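Local coordinates for protein YHR177W (Saccharomyces cerevisiae, PDB 4M8B) that probably acts in transcription by binding DNA through its WOPR domain, the portion of the longer fungal protein seen here in complex with DNA, at residues A20-G25 / G29-I34; V47-I52 / T116-K121; S155-R158 / N162-F165. All coordinates share one frame; numbering follows the deposited sequence.

Contact 1: residues A20-G25 / G29-I34; sequences ALVFQG and GNLRCI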
loop_
_atom_site.group_PDB
_atom_site.type_symbol
_atom_site.label_atom_id
_atom_site.label_comp_id
_atom_site.label_asym_id
_atom_site.label_seq_id
_atom_site.Cartn_x
_atom_site.Cartn_y
_atom_site.Cartn_z
ATOM N N ALA C 20 -1.424 7.853 9.092
ATOM C CA ALA C 20 -1.387 9.277 9.398
ATOM C C ALA C 20 0.041 9.797 9.452
ATOM O O ALA C 20 0.332 10.892 8.971
ATOM C CB ALA C 20 -2.103 9.552 10.703
ATOM N N LEU C 21 0.930 8.999 10.029
ATOM C CA LEU C 21 2.335 9.370 10.140
ATOM C C LEU C 21 2.996 9.482 8.765
ATOM O O LEU C 21 3.722 10.440 8.496
ATOM C CB LEU C 21 3.079 8.372 11.031
ATOM C CG LEU C 21 2.671 8.410 12.509
ATOM C CD1 LEU C 21 3.179 7.188 13.263
ATOM C CD2 LEU C 21 3.181 9.683 13.160
ATOM N N VAL C 22 2.732 8.510 7.895
ATOM C CA VAL C 22 3.289 8.516 6.544
ATOM C C VAL C 22 2.814 9.733 5.753
ATOM O O VAL C 22 3.618 10.464 5.179
ATOM C CB VAL C 22 2.923 7.233 5.776
ATOM C CG1 VAL C 22 3.479 7.286 4.358
ATOM C CG2 VAL C 22 3.444 6.009 6.511
ATOM N N PHE C 23 1.502 9.943 5.734
ATOM C CA PHE C 23 0.911 11.088 5.056
ATOM C C PHE C 23 1.460 12.411 5.587
ATOM O O PHE C 23 1.841 13.284 4.808
ATOM C CB PHE C 23 -0.612 11.053 5.188
ATOM C CG PHE C 23 -1.286 10.086 4.248
ATOM C CD1 PHE C 23 -0.869 9.968 2.934
ATOM C CD2 PHE C 23 -2.337 9.296 4.680
ATOM C CE1 PHE C 23 -1.494 9.082 2.067
ATOM C CE2 PHE C 23 -2.962 8.408 3.819
ATOM C CZ PHE C 23 -2.540 8.302 2.513
ATOM N N GLN C 24 1.504 12.554 6.910
ATOM C CA GLN C 24 2.013 13.778 7.521
ATOM C C GLN C 24 3.470 13.995 7.127
ATOM O O GLN C 24 3.883 15.115 6.832
ATOM C CB GLN C 24 1.873 13.734 9.045
ATOM C CG GLN C 24 2.195 15.052 9.739
ATOM C CD GLN C 24 1.250 16.173 9.337
ATOM O OE1 GLN C 24 0.030 16.030 9.420
ATOM N NE2 GLN C 24 1.812 17.296 8.893
ATOM N N GLY C 25 4.236 12.909 7.107
ATOM C CA GLY C 25 5.624 12.966 6.690
ATOM C C GLY C 25 5.769 13.423 5.253
ATOM O O GLY C 25 6.759 14.059 4.888
ATOM N N GLY C 29 7.244 17.105 3.787
ATOM C CA GLY C 29 8.275 17.076 2.765
ATOM C C GLY C 29 9.451 16.173 3.085
ATOM O O GLY C 29 10.383 16.057 2.288
ATOM N N ASN C 30 9.416 15.537 4.251
ATOM C CA ASN C 30 10.478 14.620 4.653
ATOM C C ASN C 30 10.426 13.335 3.845
ATOM O O ASN C 30 11.456 12.791 3.450
ATOM C CB ASN C 30 10.361 14.287 6.139
ATOM C CG ASN C 30 10.454 15.514 7.020
ATOM O OD1 ASN C 30 9.567 16.372 7.009
ATOM N ND2 ASN C 30 11.526 15.599 7.802
ATOM N N LEU C 31 9.211 12.854 3.612
ATOM C CA LEU C 31 8.989 11.643 2.838
ATOM C C LEU C 31 8.598 12.030 1.417
ATOM O O LEU C 31 7.615 12.744 1.205
ATOM C CB LEU C 31 7.888 10.803 3.484
ATOM C CG LEU C 31 8.112 10.502 4.965
ATOM C CD1 LEU C 31 6.992 9.639 5.525
ATOM C CD2 LEU C 31 9.462 9.832 5.152
ATOM N N ARG C 32 9.370 11.564 0.442
ATOM C CA ARG C 32 9.171 11.998 -0.935
ATOM C C ARG C 32 8.167 11.139 -1.697
ATOM O O ARG C 32 8.263 9.910 -1.705
ATOM C CB ARG C 32 10.513 12.076 -1.669
ATOM C CG ARG C 32 11.422 13.173 -1.120
ATOM C CD ARG C 32 12.689 13.332 -1.938
ATOM N NE ARG C 32 13.513 12.128 -1.908
ATOM C CZ ARG C 32 14.366 11.829 -0.934
ATOM N NH1 ARG C 32 14.508 12.646 0.102
ATOM N NH2 ARG C 32 15.075 10.710 -0.996
ATOM N N CYS C 33 7.193 11.788 -2.326
ATOM C CA CYS C 33 6.181 11.076 -3.096
ATOM C C CYS C 33 6.725 10.647 -4.457
ATOM O O CYS C 33 7.788 11.100 -4.881
ATOM C CB CYS C 33 4.930 11.942 -3.266
ATOM S SG CYS C 33 5.236 13.596 -3.929
ATOM N N ILE C 34 5.994 9.763 -5.129
ATOM C CA ILE C 34 6.358 9.311 -6.468
ATOM C C ILE C 34 5.837 10.344 -7.468
ATOM O O ILE C 34 4.649 10.672 -7.469
ATOM C CB ILE C 34 5.748 7.934 -6.785
ATOM C CG1 ILE C 34 6.443 6.846 -5.966
ATOM C CG2 ILE C 34 5.875 7.622 -8.266
ATOM C CD1 ILE C 34 7.847 6.531 -6.434
#

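Contact 2: residues V47-I52 / T116-K121; sequences VNPGNI and TGLLKK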
loop_
_atom_site.group_PDB
_atom_site.type_symbol
_atom_site.label_atom_id
_atom_site.label_comp_id
_atom_site.label_asym_id
_atom_site.label_seq_id
_atom_site.Cartn_x
_atom_site.Cartn_y
_atom_site.Cartn_z
ATOM N N VAL C 47 8.497 -3.928 -5.788
ATOM C CA VAL C 47 7.605 -4.810 -5.194
ATOM C C VAL C 47 8.185 -5.452 -3.980
ATOM O O VAL C 47 7.671 -6.385 -3.523
ATOM C CB VAL C 47 7.147 -5.754 -6.287
ATOM C CG1 VAL C 47 7.645 -7.160 -6.183
ATOM C CG2 VAL C 47 5.680 -5.690 -6.428
ATOM N N ASN C 48 9.310 -4.975 -3.529
ATOM C CA ASN C 48 9.958 -5.509 -2.375
ATOM C C ASN C 48 9.208 -5.298 -1.119
ATOM O O ASN C 48 8.667 -4.291 -0.912
ATOM C CB ASN C 48 11.274 -4.859 -2.216
ATOM C CG ASN C 48 12.229 -5.245 -3.274
ATOM O OD1 ASN C 48 12.102 -6.252 -3.863
ATOM N ND2 ASN C 48 13.197 -4.445 -3.494
ATOM N N PRO C 49 9.220 -6.378 -0.234
ATOM C CA PRO C 49 8.520 -6.158 1.023
ATOM C C PRO C 49 9.013 -5.055 1.894
ATOM O O PRO C 49 10.152 -4.899 2.003
ATOM C CB PRO C 49 8.807 -7.421 1.748
ATOM C CG PRO C 49 8.604 -8.382 0.731
ATOM C CD PRO C 49 9.581 -7.872 -0.203
ATOM N N GLY C 50 8.138 -4.326 2.534
ATOM C CA GLY C 50 8.529 -3.170 3.317
ATOM C C GLY C 50 8.446 -1.874 2.530
ATOM O O GLY C 50 8.463 -0.785 3.106
ATOM N N ASN C 51 8.362 -1.987 1.209
ATOM C CA ASN C 51 8.248 -0.810 0.356
ATOM C C ASN C 51 6.887 -0.135 0.479
ATOM O O ASN C 51 5.844 -0.782 0.364
ATOM C CB ASN C 51 8.521 -1.175 -1.106
ATOM C CG ASN C 51 10.001 -1.276 -1.415
ATOM O OD1 ASN C 51 10.836 -1.294 -0.513
ATOM N ND2 ASN C 51 10.332 -1.338 -2.698
ATOM N N ILE C 52 6.902 1.171 0.720
ATOM C CA ILE C 52 5.674 1.949 0.762
ATOM C C ILE C 52 5.775 3.097 -0.230
ATOM O O ILE C 52 6.803 3.770 -0.306
ATOM C CB ILE C 52 5.413 2.511 2.165
ATOM C CG1 ILE C 52 5.187 1.367 3.156
ATOM C CG2 ILE C 52 4.218 3.444 2.153
ATOM C CD1 ILE C 52 5.023 1.823 4.591
ATOM N N THR C 116 1.940 -16.645 -4.071
ATOM C CA THR C 116 3.363 -16.564 -3.760
ATOM C C THR C 116 3.633 -16.186 -2.305
ATOM O O THR C 116 4.646 -16.583 -1.731
ATOM C CB THR C 116 4.075 -15.560 -4.681
ATOM O OG1 THR C 116 3.589 -14.239 -4.414
ATOM C CG2 THR C 116 3.814 -15.905 -6.141
ATOM N N GLY C 117 2.727 -15.416 -1.716
ATOM C CA GLY C 117 2.905 -14.950 -0.355
ATOM C C GLY C 117 3.092 -13.447 -0.309
ATOM O O GLY C 117 2.887 -12.816 0.729
ATOM N N LEU C 118 3.489 -12.871 -1.440
ATOM C CA LEU C 118 3.611 -11.424 -1.552
ATOM C C LEU C 118 2.222 -10.794 -1.508
ATOM O O LEU C 118 1.264 -11.340 -2.059
ATOM C CB LEU C 118 4.320 -11.039 -2.850
ATOM C CG LEU C 118 4.527 -9.537 -3.067
ATOM C CD1 LEU C 118 5.539 -8.988 -2.075
ATOM C CD2 LEU C 118 4.948 -9.235 -4.500
ATOM N N LEU C 119 2.117 -9.650 -0.844
ATOM C CA LEU C 119 0.835 -8.980 -0.670
ATOM C C LEU C 119 0.946 -7.477 -0.913
ATOM O O LEU C 119 2.008 -6.883 -0.725
ATOM C CB LEU C 119 0.294 -9.240 0.739
ATOM C CG LEU C 119 -0.109 -10.677 1.075
ATOM C CD1 LEU C 119 -0.145 -10.882 2.578
ATOM C CD2 LEU C 119 -1.462 -10.994 0.470
ATOM N N LYS C 120 -0.159 -6.869 -1.332
ATOM C CA LYS C 120 -0.228 -5.423 -1.504
ATOM C C LYS C 120 -1.499 -4.880 -0.867
ATOM O O LYS C 120 -2.578 -5.450 -1.039
ATOM C CB LYS C 120 -0.177 -5.049 -2.992
ATOM C CG LYS C 120 -0.750 -3.673 -3.313
ATOM C CD LYS C 120 -0.467 -3.258 -4.755
ATOM C CE LYS C 120 -1.075 -4.229 -5.753
ATOM N NZ LYS C 120 -0.814 -3.810 -7.161
ATOM N N LYS C 121 -1.367 -3.789 -0.121
ATOM C CA LYS C 121 -2.533 -3.107 0.429
ATOM C C LYS C 121 -2.520 -1.643 0.009
ATOM O O LYS C 121 -1.461 -1.019 -0.062
ATOM C CB LYS C 121 -2.601 -3.257 1.952
ATOM C CG LYS C 121 -1.517 -2.528 2.717
ATOM C CD LYS C 121 -1.372 -3.104 4.120
ATOM C CE LYS C 121 -2.715 -3.221 4.808
ATOM N NZ LYS C 121 -2.591 -3.867 6.145
#

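Contact 3: residues S155-R158 / N162-F165; sequences SLRR and NPFF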
loop_
_atom_site.group_PDB
_atom_site.type_symbol
_atom_site.label_atom_id
_atom_site.label_comp_id
_atom_site.label_asym_id
_atom_site.label_seq_id
_atom_site.Cartn_x
_atom_site.Cartn_y
_atom_site.Cartn_z
ATOM N N SER C 155 9.123 -8.888 10.915
ATOM C CA SER C 155 10.410 -8.310 10.542
ATOM C C SER C 155 10.302 -6.892 9.978
ATOM O O SER C 155 11.309 -6.201 9.822
ATOM C CB SER C 155 11.124 -9.222 9.542
ATOM O OG SER C 155 10.250 -9.609 8.497
ATOM N N LEU C 156 9.082 -6.464 9.670
ATOM C CA LEU C 156 8.853 -5.108 9.180
ATOM C C LEU C 156 8.358 -4.205 10.310
ATOM O O LEU C 156 7.579 -4.633 11.163
ATOM C CB LEU C 156 7.856 -5.112 8.017
ATOM C CG LEU C 156 8.306 -5.852 6.755
ATOM C CD1 LEU C 156 7.172 -5.966 5.746
ATOM C CD2 LEU C 156 9.502 -5.154 6.135
ATOM N N ARG C 157 8.818 -2.958 10.316
ATOM C CA ARG C 157 8.465 -2.016 11.373
ATOM C C ARG C 157 7.289 -1.119 10.992
ATOM O O ARG C 157 7.247 -0.558 9.896
ATOM C CB ARG C 157 9.669 -1.142 11.734
ATOM C CG ARG C 157 10.902 -1.918 12.160
ATOM C CD ARG C 157 11.988 -0.983 12.659
ATOM N NE ARG C 157 11.565 -0.243 13.844
ATOM C CZ ARG C 157 12.252 0.757 14.386
ATOM N NH1 ARG C 157 13.399 1.145 13.846
ATOM N NH2 ARG C 157 11.788 1.372 15.466
ATOM N N ARG C 158 6.337 -0.988 11.909
ATOM C CA ARG C 158 5.246 -0.043 11.734
ATOM C C ARG C 158 5.765 1.365 11.990
ATOM O O ARG C 158 6.603 1.566 12.869
ATOM C CB ARG C 158 4.109 -0.364 12.701
ATOM C CG ARG C 158 3.564 -1.775 12.574
ATOM C CD ARG C 158 2.498 -2.036 13.620
ATOM N NE ARG C 158 1.541 -0.934 13.698
ATOM C CZ ARG C 158 0.609 -0.818 14.636
ATOM N NH1 ARG C 158 0.500 -1.737 15.585
ATOM N NH2 ARG C 158 -0.212 0.224 14.627
ATOM N N ASN C 162 8.094 3.327 15.181
ATOM C CA ASN C 162 9.382 3.697 14.610
ATOM C C ASN C 162 9.690 5.152 14.928
ATOM O O ASN C 162 9.065 6.059 14.373
ATOM C CB ASN C 162 9.371 3.470 13.092
ATOM C CG ASN C 162 10.739 3.668 12.445
ATOM O OD1 ASN C 162 11.586 4.409 12.945
ATOM N ND2 ASN C 162 10.949 3.009 11.310
ATOM N N PRO C 163 10.654 5.376 15.832
ATOM C CA PRO C 163 11.076 6.707 16.281
ATOM C C PRO C 163 11.273 7.702 15.138
ATOM O O PRO C 163 11.108 8.903 15.355
ATOM C CB PRO C 163 12.413 6.438 16.992
ATOM C CG PRO C 163 12.627 4.927 16.955
ATOM C CD PRO C 163 11.321 4.307 16.593
ATOM N N PHE C 164 11.613 7.222 13.944
ATOM C CA PHE C 164 11.824 8.123 12.812
ATOM C C PHE C 164 10.561 8.894 12.441
ATOM O O PHE C 164 10.634 10.024 11.965
ATOM C CB PHE C 164 12.353 7.367 11.589
ATOM C CG PHE C 164 12.439 8.217 10.347
ATOM C CD1 PHE C 164 13.528 9.046 10.128
ATOM C CD2 PHE C 164 11.424 8.194 9.402
ATOM C CE1 PHE C 164 13.606 9.833 8.991
ATOM C CE2 PHE C 164 11.494 8.980 8.262
ATOM C CZ PHE C 164 12.586 9.801 8.056
ATOM N N PHE C 165 9.405 8.282 12.664
ATOM C CA PHE C 165 8.133 8.884 12.277
ATOM C C PHE C 165 7.509 9.746 13.376
ATOM O O PHE C 165 6.475 10.376 13.158
ATOM C CB PHE C 165 7.144 7.796 11.847
ATOM C CG PHE C 165 7.533 7.083 10.581
ATOM C CD1 PHE C 165 8.475 6.065 10.600
ATOM C CD2 PHE C 165 6.952 7.424 9.370
ATOM C CE1 PHE C 165 8.835 5.405 9.435
ATOM C CE2 PHE C 165 7.307 6.768 8.201
ATOM C CZ PHE C 165 8.249 5.758 8.233
#

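Contact 1: residues A20-G25 / G29-I34
A first torsion of -53° sets CG of L31 anti to its own carbonyl carbon, and an extended second torsion of -179° then carries CD1 back over the last turns of helix 16-28. There CD1 comes to 3.5 Å from V22 O and 3.8 Å from G25 CA, while CG lies 3.8 Å from G25 C. The leucine thus rests its methyl on the main chain of the helix, where G25, having no side chain, lets CD1 come close to its CA, and meets only the flank of V22, CG1 to CD1 at 4.4 Å. The same residue also supplies the polar half of the contact. L31 N donates to G25 O at 3.0 Å in a nearly straight bond (171°). G29 N donates to that oxygen at 3.3 Å with a more bent geometry, and the two donors approach from opposite faces of the carbonyl plane. G29, with positive phi, is where the chain leaves the helix, so its bond completes the final helical turn and that of L31 folds the departing chain back against it. Beyond the pair, V22 packs on V54 and L142 of the sheet. This is a worked example of helix termination by a glycine followed by an apolar side chain that folds back. A buried carbonyl near the C-terminal end of the helix, where backbone oxygens run short of partners, is gripped by two amide hydrogens, which would be expected to offset some of the negative potential gathered there.

Contact 2: residues V47-I52 / T116-K121
L118 splays its two methyls across the chain at V47 and P49, and both border V47, CD2 mainly through its side chain and CD1 through its carbonyl oxygen. CD2 lies against the branched end of V47, 3.8 Å from CG1 and 4.1 Å from CG2, the two side chains slanting across one another. CD1 faces the backbone, 3.7 Å from V47 O, and has a further neighbour in P49, whose CG stands 4.2 Å from CD1, the side chains meeting at about a right angle. The leucine side chain sets out toward residues 47-52, and chi1 of -179° puts CG anti to the backbone N. No hydrogen bond crosses between the segments; apolar groups and one carbonyl make the whole contact.

A turn lies beside each side of the contact. V47 comes just before a type II turn from N48 to N51, in which P49 and G50 take the two central places; N51 N to N48 O at 3.1 Å closes it, and the positive phi at G50 is the one such a turn asks of its third residue. On the other side T116 OG1 accepts from L118 N at 3.3 Å, an ST turn at the corner where G117 redirects the chain into the strand. V47 also packs on Y145, L118 on E85, and T116 OG1 bonds to E85.

Strands 51-56 and 113-128 are not paired with each other; each runs antiparallel to strand 137-147, which joins them. A leucine on one of the strands flanking 137-147 meeting the loop and turn that lead into the other is thus packing across a central strand in an antiparallel sheet, here that of the WOPR domain, whose family belongs to the WRKY-GCM1 clan of DNA-binding folds.

Contact 3: residues S155-R158 / N162-F165
The guanidinium of R157 lies flat over the side-chain amide of N162, the planes only 11° apart, with N162 CG above the centre of the group and 3.8 Å from R157 CZ. The two side chains cross at about a right angle, so the overlap is between flat ends rather than along the stems. CD of P163 lies obliquely to the guanidinium, near R157 NH2, and N162 CB sits 3.4 Å from R158 O.

Each half of the stack is held in place. R157 bends at its third torsion (62°) to bring the guanidinium over the amide, and its NH2 bonds to E161 O. The amide is fixed through N162 OD1, which accepts from F164 N at 3.0 Å and closes an Asx turn; F165 N adds a bond to N162 O at 2.8 Å. Farther out, R157 shares backbone bonding with Y12, while R158 turns the other way to form salt bridges with D18 and D15.

Stacking therefore lets a charged group settle on an amide without spending the hydrogen bond made by its oxygen. At this surface position its attraction is probably modest, with the turn and the E161 carbonyl supplying the firmer hold.

Overall arrangement
Burial divides the three. Contact 1 is mostly buried, contact 2 partly so, and contact 3 lies on the surface. Contact 1 relies on backbone bonds and a leucine, contact 2 on apolar packing without a hydrogen bond across it, contact 3 on a polar stack. Contacts 1 and 3 are local, closing short chain excursions, whereas contact 2 spans a long sequence separation, joins a loop before one strand to another strand and is the nearest of the three to the DNA, about 5 Å at the nearest atoms. The loop of contact 3 links the others: F164 and F165 pack on L21, V22 and L31 of contact 1, and L156 on P49 and G50 of contact 2.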